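Local coordinates for CARDB domain-containing protein (Pyrococcus furiosus, PDB 3IDU), which is of unknown function but binds two manganese ions through its all-beta CARDB domain, one piece of a much longer protein, at residues L19-K24 / N110-D115; A35-H40 / F80-T85; V56-T61 / Y90-T95; K64-S69 / K76-N81. All coordinates share one frame; numbering follows the deposited sequence.

In the fold
Two sheets packed face to face make up this CARDB domain, and the four contacts sample both how strands pair within a sheet and how the sheets meet. Contact 2 (35-40 with 80-85) ties two strands of the three-stranded sheet; contact 3 (56-61 with 90-95) does the same in the five-stranded one. Contacts 1 and 4, with centres 12 Å apart, bridge the sheets toward opposite sides, contact 4 between two edge strands. Val56 of contact 3 packs on Val39 of contact 2, Trp66 of contact 4 and Phe80, which, like Asn81, those two share. Manganese is bound within contact 1; side chains of contacts 2, 3 and 4 stay at least about 13, 10 and 12 Å away.

Contact 1: L19-K24 / N110-D115; sequences LTVEIK and NVATFD. With MN (manganese (II) ion), chain C.
Strands 19-24 and 111-115 run nearly parallel, 11° apart, yet belong to different sheets, and what joins them is the fit of small and large side chains, with a metal at one end. Ala112 supplies the hollow: its CB points at the backbone of Val21 and Glu22 and is met by Val21 CG2 at 3.8 Å and by Ile23 CD1 at 3.9 Å. Val21 CG2, held between backbone N and carbonyl carbon (chi1 -69° for CG1), also presses on Asn110 O at 3.5 Å. Ile23 is the main knob. Its CD1 drops into the dip between Ala112 CB and Phe114 CB, 3.8 Å from the latter, while CG2 lies against the root of the Phe114 ring. That ring, with CG anti to the backbone N (chi1 -166°), crosses Ile23 obliquely, so that CD2 comes within 3.4 Å of Ile23 O. At the other end the packing gives way to coordination: Leu19 O and Asn110 OD1 each bind manganese at 2.2 Å. Asn110 ND2 is hydrogen-bonded to Val96 O, which helps fix the amide so that OD1 faces the ion. Asp18, Glu104, Asn106 and Asn109 complete this six-ligand manganese site at the end of a beta sandwich.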
# COMPACT_ATOMS: atom_id res chain seq x y z
N LEU A 19 6.62 5.36 7.01
CA LEU A 19 5.49 4.90 6.25
C LEU A 19 5.81 3.61 5.51
O LEU A 19 6.89 3.45 4.96
CB LEU A 19 5.10 5.98 5.25
CG LEU A 19 4.70 7.30 5.90
CD1 LEU A 19 4.72 8.42 4.87
CD2 LEU A 19 3.32 7.15 6.52
N THR A 20 4.84 2.70 5.49
CA THR A 20 5.02 1.44 4.79
C THR A 20 3.68 1.04 4.18
O THR A 20 2.63 1.50 4.63
CB THR A 20 5.50 0.32 5.74
OG1 THR A 20 6.01 -0.77 4.96
CG2 THR A 20 4.34 -0.18 6.59
N VAL A 21 3.71 0.19 3.17
CA VAL A 21 2.49 -0.27 2.52
C VAL A 21 2.55 -1.75 2.18
O VAL A 21 3.62 -2.31 1.92
CB VAL A 21 2.22 0.50 1.20
CG1 VAL A 21 1.86 1.94 1.49
CG2 VAL A 21 3.45 0.42 0.30
N GLU A 22 1.38 -2.39 2.19
CA GLU A 22 1.26 -3.80 1.87
C GLU A 22 -0.09 -4.00 1.21
O GLU A 22 -1.08 -3.36 1.59
CB GLU A 22 1.33 -4.65 3.15
CG GLU A 22 1.86 -6.05 2.92
CD GLU A 22 1.50 -7.01 4.05
OE1 GLU A 22 1.49 -6.58 5.22
OE2 GLU A 22 1.24 -8.19 3.76
N ILE A 23 -0.14 -4.87 0.21
CA ILE A 23 -1.39 -5.16 -0.50
C ILE A 23 -1.87 -6.55 -0.12
O ILE A 23 -1.07 -7.47 0.01
CB ILE A 23 -1.17 -5.15 -2.03
CG1 ILE A 23 -0.71 -3.76 -2.49
CG2 ILE A 23 -2.45 -5.58 -2.73
CD1 ILE A 23 0.02 -3.79 -3.82
N LYS A 24 -3.18 -6.70 0.07
CA LYS A 24 -3.75 -8.00 0.41
C LYS A 24 -5.01 -8.24 -0.41
O LYS A 24 -5.83 -7.34 -0.58
CB LYS A 24 -4.07 -8.08 1.90
CG LYS A 24 -2.85 -8.03 2.80
CD LYS A 24 -3.18 -8.48 4.21
CE LYS A 24 -1.94 -8.40 5.09
NZ LYS A 24 -2.19 -8.95 6.44
N ASN A 110 8.53 1.81 1.14
CA ASN A 110 7.35 2.58 0.76
C ASN A 110 6.66 2.05 -0.49
O ASN A 110 5.74 2.69 -1.00
CB ASN A 110 7.74 4.05 0.54
CG ASN A 110 8.08 4.76 1.83
OD1 ASN A 110 8.83 4.25 2.65
ND2 ASN A 110 7.52 5.95 2.01
N VAL A 111 7.10 0.90 -0.98
CA VAL A 111 6.50 0.32 -2.18
C VAL A 111 6.14 -1.15 -2.00
O VAL A 111 6.94 -1.94 -1.50
CB VAL A 111 7.46 0.45 -3.39
CG1 VAL A 111 6.82 -0.17 -4.62
CG2 VAL A 111 7.80 1.91 -3.64
N ALA A 112 4.92 -1.50 -2.41
CA ALA A 112 4.43 -2.87 -2.33
C ALA A 112 4.22 -3.42 -3.74
O ALA A 112 3.89 -2.67 -4.67
CB ALA A 112 3.12 -2.91 -1.55
N THR A 113 4.43 -4.72 -3.89
CA THR A 113 4.26 -5.38 -5.18
C THR A 113 3.40 -6.61 -4.94
O THR A 113 3.66 -7.39 -4.02
CB THR A 113 5.62 -5.79 -5.78
OG1 THR A 113 6.47 -4.65 -5.85
CG2 THR A 113 5.44 -6.36 -7.18
N PHE A 114 2.36 -6.77 -5.75
CA PHE A 114 1.45 -7.90 -5.61
C PHE A 114 1.02 -8.34 -7.01
O PHE A 114 0.48 -7.55 -7.78
CB PHE A 114 0.25 -7.47 -4.77
CG PHE A 114 -0.59 -8.62 -4.28
CD1 PHE A 114 -1.48 -9.27 -5.13
CD2 PHE A 114 -0.47 -9.06 -2.97
CE1 PHE A 114 -2.24 -10.34 -4.68
CE2 PHE A 114 -1.23 -10.14 -2.51
CZ PHE A 114 -2.12 -10.78 -3.37
N ASP A 115 1.27 -9.61 -7.32
CA ASP A 115 0.93 -10.17 -8.61
C ASP A 115 -0.43 -10.88 -8.59
O ASP A 115 -0.72 -11.66 -7.68
CB ASP A 115 2.04 -11.12 -9.05
CG ASP A 115 3.35 -10.39 -9.30
OD1 ASP A 115 4.41 -10.87 -8.84
OD2 ASP A 115 3.32 -9.33 -9.96
MN MN C . 9.03 4.10 4.85

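Contact 2: A35-H40 / F80-T85; sequences AEYEVH and FNWTPT
The backbones of 35-40 and 80-82 are laced together as antiparallel neighbours, and the two faces of this ladder differ sharply in how closely their side chains pack. Ala35 and Trp82 form a hydrogen-bonded pair, in which Trp82 N gives a bond of 2.8 Å to Ala35 O lying in the carbonyl plane, whereas Ala35 N approaches Trp82 O from above its plane. Tyr37 and Phe80 form the next such pair; Tyr37 N points almost along the C=O axis of Phe80 at 3.1 Å, and the return bond from Phe80 N to Tyr37 O is weak. On the face carrying Ala35, Tyr37, Phe80 and Trp82 the packing is tight. Phe80 takes the crowded first torsion (chi1 69°), which carries its ring over toward Tyr37, so that Tyr37 CB rests on the ring face, 3.3 Å from Phe80 CZ. The two rings are nearly parallel, at 11°, but slid so far that they barely overlap. Val39 CG2 meets the edge of Phe80 at CE1, 3.6 Å away, and Tyr37 CE1 meets the edge of Trp82. On the other face Glu36 and Asn81 merely lie side by side in exposed positions, Glu36 CG 3.3 Å from Asn81 OD1. Inside, Val56 and Ile58 of the opposing sheet cover Phe80 and Trp82, a facing of two sheets across a hydrophobic core, consistent with the immunoglobulin-like beta sandwich of the E-set clan.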
# COMPACT_ATOMS: atom_id res chain seq x y z
N ALA A 35 -13.42 -8.11 -7.67
CA ALA A 35 -12.38 -8.52 -6.73
C ALA A 35 -12.12 -7.39 -5.75
O ALA A 35 -12.02 -6.22 -6.14
CB ALA A 35 -11.11 -8.89 -7.48
N GLU A 36 -12.00 -7.73 -4.47
CA GLU A 36 -11.75 -6.72 -3.44
C GLU A 36 -10.35 -6.84 -2.86
O GLU A 36 -9.94 -7.92 -2.40
CB GLU A 36 -12.80 -6.86 -2.33
CG GLU A 36 -14.24 -6.72 -2.81
CD GLU A 36 -15.26 -6.91 -1.71
OE1 GLU A 36 -16.47 -6.82 -2.00
OE2 GLU A 36 -14.86 -7.14 -0.55
N TYR A 37 -9.61 -5.74 -2.88
CA TYR A 37 -8.25 -5.73 -2.35
C TYR A 37 -8.13 -4.74 -1.21
O TYR A 37 -8.95 -3.84 -1.06
CB TYR A 37 -7.24 -5.35 -3.44
CG TYR A 37 -7.06 -6.41 -4.50
CD1 TYR A 37 -7.95 -6.51 -5.57
CD2 TYR A 37 -6.03 -7.34 -4.42
CE1 TYR A 37 -7.81 -7.51 -6.54
CE2 TYR A 37 -5.88 -8.34 -5.37
CZ TYR A 37 -6.77 -8.42 -6.43
OH TYR A 37 -6.62 -9.42 -7.36
N GLU A 38 -7.10 -4.91 -0.39
CA GLU A 38 -6.88 -4.00 0.72
C GLU A 38 -5.45 -3.50 0.72
O GLU A 38 -4.50 -4.26 0.51
CB GLU A 38 -7.15 -4.70 2.06
CG GLU A 38 -8.52 -5.34 2.17
CD GLU A 38 -8.81 -5.87 3.56
OE1 GLU A 38 -7.93 -6.56 4.12
OE2 GLU A 38 -9.90 -5.60 4.09
N VAL A 39 -5.30 -2.20 0.94
CA VAL A 39 -3.98 -1.59 1.01
C VAL A 39 -3.78 -1.24 2.48
O VAL A 39 -4.52 -0.44 3.04
CB VAL A 39 -3.90 -0.31 0.15
CG1 VAL A 39 -2.52 0.31 0.30
CG2 VAL A 39 -4.17 -0.65 -1.32
N HIS A 40 -2.81 -1.89 3.11
CA HIS A 40 -2.50 -1.65 4.52
C HIS A 40 -1.37 -0.63 4.61
O HIS A 40 -0.23 -0.94 4.26
CB HIS A 40 -2.09 -2.96 5.21
CG HIS A 40 -3.21 -3.95 5.32
ND1 HIS A 40 -3.64 -4.44 6.54
CD2 HIS A 40 -4.00 -4.52 4.38
CE1 HIS A 40 -4.66 -5.27 6.34
NE2 HIS A 40 -4.89 -5.33 5.04
N PHE A 80 -10.22 -1.07 -2.35
CA PHE A 80 -10.53 -0.73 -3.73
C PHE A 80 -10.98 -2.00 -4.44
O PHE A 80 -10.43 -3.08 -4.21
CB PHE A 80 -9.32 -0.11 -4.46
CG PHE A 80 -8.19 -1.07 -4.71
CD1 PHE A 80 -7.18 -1.24 -3.77
CD2 PHE A 80 -8.12 -1.79 -5.91
CE1 PHE A 80 -6.12 -2.12 -4.01
CE2 PHE A 80 -7.06 -2.66 -6.16
CZ PHE A 80 -6.06 -2.83 -5.21
N ASN A 81 -12.00 -1.87 -5.28
CA ASN A 81 -12.51 -3.02 -6.02
C ASN A 81 -11.93 -2.99 -7.42
O ASN A 81 -11.63 -1.92 -7.96
CB ASN A 81 -14.03 -2.98 -6.09
CG ASN A 81 -14.69 -2.93 -4.73
OD1 ASN A 81 -14.21 -3.55 -3.77
ND2 ASN A 81 -15.79 -2.20 -4.63
N TRP A 82 -11.77 -4.16 -8.01
CA TRP A 82 -11.24 -4.27 -9.36
C TRP A 82 -11.90 -5.41 -10.12
O TRP A 82 -11.84 -6.57 -9.71
CB TRP A 82 -9.72 -4.49 -9.31
CG TRP A 82 -9.10 -4.65 -10.67
CD1 TRP A 82 -9.37 -3.91 -11.79
CD2 TRP A 82 -8.08 -5.58 -11.04
NE1 TRP A 82 -8.57 -4.32 -12.83
CE2 TRP A 82 -7.77 -5.34 -12.40
CE3 TRP A 82 -7.39 -6.59 -10.36
CZ2 TRP A 82 -6.80 -6.07 -13.09
CZ3 TRP A 82 -6.42 -7.32 -11.04
CH2 TRP A 82 -6.13 -7.05 -12.39
N THR A 83 -12.52 -5.05 -11.24
CA THR A 83 -13.19 -6.03 -12.08
C THR A 83 -12.44 -6.11 -13.41
O THR A 83 -12.69 -5.32 -14.32
CB THR A 83 -14.65 -5.62 -12.36
OG1 THR A 83 -15.31 -5.33 -11.12
CG2 THR A 83 -15.39 -6.74 -13.08
N PRO A 84 -11.49 -7.05 -13.52
CA PRO A 84 -10.68 -7.26 -14.72
C PRO A 84 -11.54 -7.52 -15.96
O PRO A 84 -12.59 -8.15 -15.86
CB PRO A 84 -9.83 -8.48 -14.37
CG PRO A 84 -9.69 -8.39 -12.90
CD PRO A 84 -11.07 -7.98 -12.45
N THR A 85 -11.07 -7.04 -17.11
CA THR A 85 -11.77 -7.22 -18.38
C THR A 85 -11.03 -8.18 -19.30
O THR A 85 -11.63 -8.76 -20.21
CB THR A 85 -11.92 -5.87 -19.11
OG1 THR A 85 -10.62 -5.34 -19.38
CG2 THR A 85 -12.71 -4.88 -18.27

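Contact 3: V56-T61 / Y90-T95; sequences VYINGT and YRINAT
An antiparallel ladder in the five-stranded sheet, ending beside the type I' turn from Ile58 to Thr61, joins segments 56-61 and 90-95. Tyr57 and Asn93 are its hydrogen-bonded pair: Tyr57 N reaches Asn93 O at 2.7 Å within the carbonyl plane, and Asn93 N bonds to Tyr57 O from above the Tyr57 carbonyl plane. Asn59 then carries the pairing past the end of its strand. Its N bonds to Arg91 O at 2.8 Å, and its side chain curls back so that OD1 accepts from Arg91 N at 2.9 Å, taking the place a backbone carbonyl would hold. The amide also lies across Tyr90, its plane only 20° from the ring, with ND2 3.3 Å from Tyr90 CD1. A water fastens the same corner, accepting from Gly60 N and donating to Arg91 O and Asn93 OD1. On the inner face Val56 CG1 lies alongside Ile92 CG2 at 4.1 Å, and Ile58 CG2 touches Tyr90 CD1. On the outer face Thr95 CG2 meets the edge of Tyr57 at CE2, 3.9 Å away; the hydroxyls of both residues are hydrogen-bonded to Glu98. Phe80 and Trp82 pack on Val56 and Ile58, the core face of this antiparallel beta-sandwich pair.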
# COMPACT_ATOMS: atom_id res chain seq x y z
N VAL A 56 -2.22 3.38 -5.98
CA VAL A 56 -2.26 2.00 -6.42
C VAL A 56 -2.15 2.02 -7.94
O VAL A 56 -2.83 2.79 -8.62
CB VAL A 56 -3.56 1.28 -5.99
CG1 VAL A 56 -3.76 0.00 -6.81
CG2 VAL A 56 -3.48 0.92 -4.51
N TYR A 57 -1.28 1.16 -8.46
CA TYR A 57 -1.02 1.03 -9.89
C TYR A 57 -1.29 -0.40 -10.30
O TYR A 57 -1.07 -1.33 -9.53
CB TYR A 57 0.45 1.32 -10.20
CG TYR A 57 0.94 2.70 -9.85
CD1 TYR A 57 0.90 3.73 -10.79
CD2 TYR A 57 1.48 2.98 -8.60
CE1 TYR A 57 1.38 4.99 -10.49
CE2 TYR A 57 1.97 4.24 -8.29
CZ TYR A 57 1.92 5.24 -9.24
OH TYR A 57 2.40 6.50 -8.94
N ILE A 58 -1.76 -0.57 -11.53
CA ILE A 58 -2.01 -1.89 -12.09
C ILE A 58 -1.22 -1.90 -13.39
O ILE A 58 -1.52 -1.14 -14.31
CB ILE A 58 -3.51 -2.10 -12.34
CG1 ILE A 58 -4.25 -2.09 -10.99
CG2 ILE A 58 -3.75 -3.41 -13.09
CD1 ILE A 58 -5.75 -2.25 -11.09
N ASN A 59 -0.20 -2.76 -13.46
CA ASN A 59 0.68 -2.85 -14.62
C ASN A 59 1.27 -1.49 -14.98
O ASN A 59 1.34 -1.10 -16.15
CB ASN A 59 -0.04 -3.48 -15.81
CG ASN A 59 0.07 -5.00 -15.82
OD1 ASN A 59 0.70 -5.59 -14.94
ND2 ASN A 59 -0.52 -5.64 -16.82
N GLY A 60 1.69 -0.76 -13.94
CA GLY A 60 2.31 0.55 -14.12
C GLY A 60 1.41 1.74 -14.33
O GLY A 60 1.87 2.88 -14.27
N THR A 61 0.13 1.50 -14.59
CA THR A 61 -0.81 2.60 -14.81
C THR A 61 -1.58 2.89 -13.53
O THR A 61 -2.13 1.98 -12.91
CB THR A 61 -1.78 2.28 -15.96
OG1 THR A 61 -1.03 2.11 -17.17
CG2 THR A 61 -2.79 3.40 -16.14
N TYR A 90 -1.05 -9.79 -14.07
CA TYR A 90 -1.01 -8.37 -13.73
C TYR A 90 -0.21 -8.11 -12.46
O TYR A 90 -0.22 -8.91 -11.53
CB TYR A 90 -2.44 -7.84 -13.56
CG TYR A 90 -3.27 -7.88 -14.81
CD1 TYR A 90 -3.41 -6.75 -15.62
CD2 TYR A 90 -3.93 -9.04 -15.21
CE1 TYR A 90 -4.17 -6.77 -16.78
CE2 TYR A 90 -4.70 -9.08 -16.37
CZ TYR A 90 -4.82 -7.95 -17.15
OH TYR A 90 -5.58 -7.98 -18.30
N ARG A 91 0.50 -6.98 -12.43
CA ARG A 91 1.29 -6.59 -11.27
C ARG A 91 0.68 -5.37 -10.61
O ARG A 91 0.54 -4.31 -11.23
CB ARG A 91 2.73 -6.28 -11.69
CG ARG A 91 3.60 -5.72 -10.57
CD ARG A 91 5.05 -5.48 -11.01
NE ARG A 91 5.73 -6.71 -11.39
CZ ARG A 91 5.72 -7.24 -12.62
NH1 ARG A 91 5.05 -6.65 -13.59
NH2 ARG A 91 6.37 -8.37 -12.86
N ILE A 92 0.29 -5.51 -9.35
CA ILE A 92 -0.30 -4.40 -8.61
C ILE A 92 0.79 -3.78 -7.75
O ILE A 92 1.51 -4.49 -7.05
CB ILE A 92 -1.46 -4.86 -7.67
CG1 ILE A 92 -2.64 -5.40 -8.48
CG2 ILE A 92 -1.97 -3.68 -6.84
CD1 ILE A 92 -2.33 -6.59 -9.34
N ASN A 93 0.92 -2.46 -7.82
CA ASN A 93 1.91 -1.75 -7.02
C ASN A 93 1.17 -0.76 -6.15
O ASN A 93 0.16 -0.18 -6.56
CB ASN A 93 2.92 -0.99 -7.89
CG ASN A 93 4.01 -1.88 -8.46
OD1 ASN A 93 4.13 -2.02 -9.68
ND2 ASN A 93 4.81 -2.47 -7.59
N ALA A 94 1.67 -0.57 -4.93
CA ALA A 94 1.08 0.39 -4.02
C ALA A 94 2.25 1.21 -3.50
O ALA A 94 3.31 0.66 -3.18
CB ALA A 94 0.37 -0.32 -2.88
N THR A 95 2.08 2.52 -3.43
CA THR A 95 3.15 3.38 -2.94
C THR A 95 2.62 4.40 -1.95
O THR A 95 1.46 4.80 -2.00
CB THR A 95 3.82 4.18 -4.09
OG1 THR A 95 2.91 5.18 -4.57
CG2 THR A 95 4.19 3.25 -5.24
O HOH W 1 1.69 -1.79 -11.18

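Contact 4: K64-S69 / K76-N81; sequences KNWTVS and KVLTFN
Apolar contact carries the middle of this interface, where the strand axes come no closer than 9.2 Å, so that contact is made through side chains, some reaching backbone carbonyls. The indole of Trp66, with CG anti to the carbonyl carbon (chi1 -65°), is the platform. Leu78 reaches it tip to tip and sets CD1 over one face, 3.8 Å from the centroid of the five-membered ring and 18° off its normal, a CH-pi contact. The aliphatic chain of Lys64 lies on the opposite face, CG toward the rim, so the indole is held between two hydrocarbon groups. At its far edge Trp66 CH2 comes to 3.9 Å from Phe80 CD1, and the second branch of Leu78, CD2, meets Val68 CG1 at 4.0 Å. Strands 61-70 and 75-82, consecutive in the chain, here lie in different sheets, so these side chains close one margin of the sandwich, probably immunoglobulin-like as in other E-set domains; Val54 of strand 49-58, which neighbours 61-70 in its sheet, touches both Trp66 and Leu78.

Hydrogen bonds from two lysines occupy the ends. Lys64 is fully extended beyond CG and crosses past Phe80 CB to place NZ in the carbonyl plane of Thr79 O, 2.9 Å away; a water accepts from both Lys64 NZ and Asn81 N. Thr79 O also lies in the plane of the indole at its edge, 3.4 Å from Trp66 CZ2. At the opposite end Lys76, likewise extended, stretches toward strand 61-70 and gives a bond of 2.8 Å from NZ to Ser69 O, approaching from above the carbonyl plane.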
# COMPACT_ATOMS: atom_id res chain seq x y z
N LYS A 64 -5.86 4.09 -8.50
CA LYS A 64 -6.58 4.84 -7.48
C LYS A 64 -5.63 5.59 -6.57
O LYS A 64 -4.49 5.18 -6.37
CB LYS A 64 -7.45 3.88 -6.65
CG LYS A 64 -8.47 4.55 -5.74
CD LYS A 64 -9.35 3.51 -5.07
CE LYS A 64 -10.36 4.14 -4.13
NZ LYS A 64 -11.20 3.12 -3.44
N ASN A 65 -6.11 6.71 -6.03
CA ASN A 65 -5.28 7.50 -5.13
C ASN A 65 -6.03 7.90 -3.87
O ASN A 65 -7.26 8.06 -3.88
CB ASN A 65 -4.73 8.74 -5.86
CG ASN A 65 -5.80 9.51 -6.59
OD1 ASN A 65 -6.77 9.97 -6.00
ND2 ASN A 65 -5.62 9.67 -7.90
N TRP A 66 -5.28 8.03 -2.79
CA TRP A 66 -5.80 8.40 -1.48
C TRP A 66 -4.87 9.41 -0.85
O TRP A 66 -3.68 9.46 -1.16
CB TRP A 66 -5.82 7.20 -0.54
CG TRP A 66 -6.72 6.07 -0.89
CD1 TRP A 66 -7.97 5.84 -0.39
CD2 TRP A 66 -6.40 4.94 -1.71
NE1 TRP A 66 -8.44 4.64 -0.85
CE2 TRP A 66 -7.50 4.07 -1.66
CE3 TRP A 66 -5.29 4.59 -2.49
CZ2 TRP A 66 -7.53 2.85 -2.35
CZ3 TRP A 66 -5.31 3.39 -3.17
CH2 TRP A 66 -6.42 2.53 -3.10
N THR A 67 -5.42 10.20 0.06
CA THR A 67 -4.65 11.17 0.82
C THR A 67 -4.99 10.77 2.25
O THR A 67 -6.14 10.90 2.67
CB THR A 67 -5.14 12.61 0.55
OG1 THR A 67 -4.72 13.02 -0.75
CG2 THR A 67 -4.58 13.58 1.59
N VAL A 68 -4.01 10.27 3.00
CA VAL A 68 -4.30 9.84 4.36
C VAL A 68 -3.39 10.44 5.42
O VAL A 68 -2.35 11.01 5.11
CB VAL A 68 -4.22 8.30 4.51
CG1 VAL A 68 -5.09 7.64 3.46
CG2 VAL A 68 -2.78 7.84 4.40
N SER A 69 -3.82 10.31 6.67
CA SER A 69 -3.06 10.79 7.80
C SER A 69 -2.82 9.56 8.66
O SER A 69 -3.64 8.64 8.68
CB SER A 69 -3.84 11.84 8.60
OG SER A 69 -5.03 11.28 9.12
N LYS A 76 -3.88 1.94 8.77
CA LYS A 76 -5.19 2.13 8.15
C LYS A 76 -5.31 1.16 6.98
O LYS A 76 -4.33 0.85 6.31
CB LYS A 76 -5.36 3.57 7.66
CG LYS A 76 -5.64 4.55 8.79
CD LYS A 76 -5.85 5.98 8.28
CE LYS A 76 -6.24 6.90 9.43
NZ LYS A 76 -6.37 8.32 9.03
N VAL A 77 -6.53 0.67 6.77
CA VAL A 77 -6.80 -0.25 5.69
C VAL A 77 -7.63 0.47 4.64
O VAL A 77 -8.75 0.91 4.90
CB VAL A 77 -7.58 -1.50 6.19
CG1 VAL A 77 -7.84 -2.45 5.03
CG2 VAL A 77 -6.79 -2.20 7.29
N LEU A 78 -7.03 0.63 3.47
CA LEU A 78 -7.68 1.29 2.35
C LEU A 78 -8.19 0.19 1.44
O LEU A 78 -7.53 -0.83 1.27
CB LEU A 78 -6.68 2.16 1.60
CG LEU A 78 -5.87 3.15 2.45
CD1 LEU A 78 -4.97 3.96 1.53
CD2 LEU A 78 -6.81 4.06 3.22
N THR A 79 -9.36 0.38 0.86
CA THR A 79 -9.90 -0.65 -0.01
C THR A 79 -10.18 -0.14 -1.41
O THR A 79 -10.35 1.06 -1.63
CB THR A 79 -11.20 -1.23 0.56
OG1 THR A 79 -12.18 -0.19 0.65
CG2 THR A 79 -10.97 -1.82 1.94
N PHE A 80 -10.22 -1.07 -2.35
CA PHE A 80 -10.53 -0.73 -3.73
C PHE A 80 -10.98 -2.00 -4.44
O PHE A 80 -10.43 -3.08 -4.21
CB PHE A 80 -9.32 -0.11 -4.46
CG PHE A 80 -8.19 -1.07 -4.71
CD1 PHE A 80 -7.18 -1.24 -3.77
CD2 PHE A 80 -8.12 -1.79 -5.91
CE1 PHE A 80 -6.12 -2.12 -4.01
CE2 PHE A 80 -7.06 -2.66 -6.16
CZ PHE A 80 -6.06 -2.83 -5.21
N ASN A 81 -12.00 -1.87 -5.28
CA ASN A 81 -12.51 -3.02 -6.02
C ASN A 81 -11.93 -2.99 -7.42
O ASN A 81 -11.63 -1.92 -7.96
CB ASN A 81 -14.03 -2.98 -6.09
CG ASN A 81 -14.69 -2.93 -4.73
OD1 ASN A 81 -14.21 -3.55 -3.77
ND2 ASN A 81 -15.79 -2.20 -4.63
O HOH W 2 -12.43 1.36 -5.78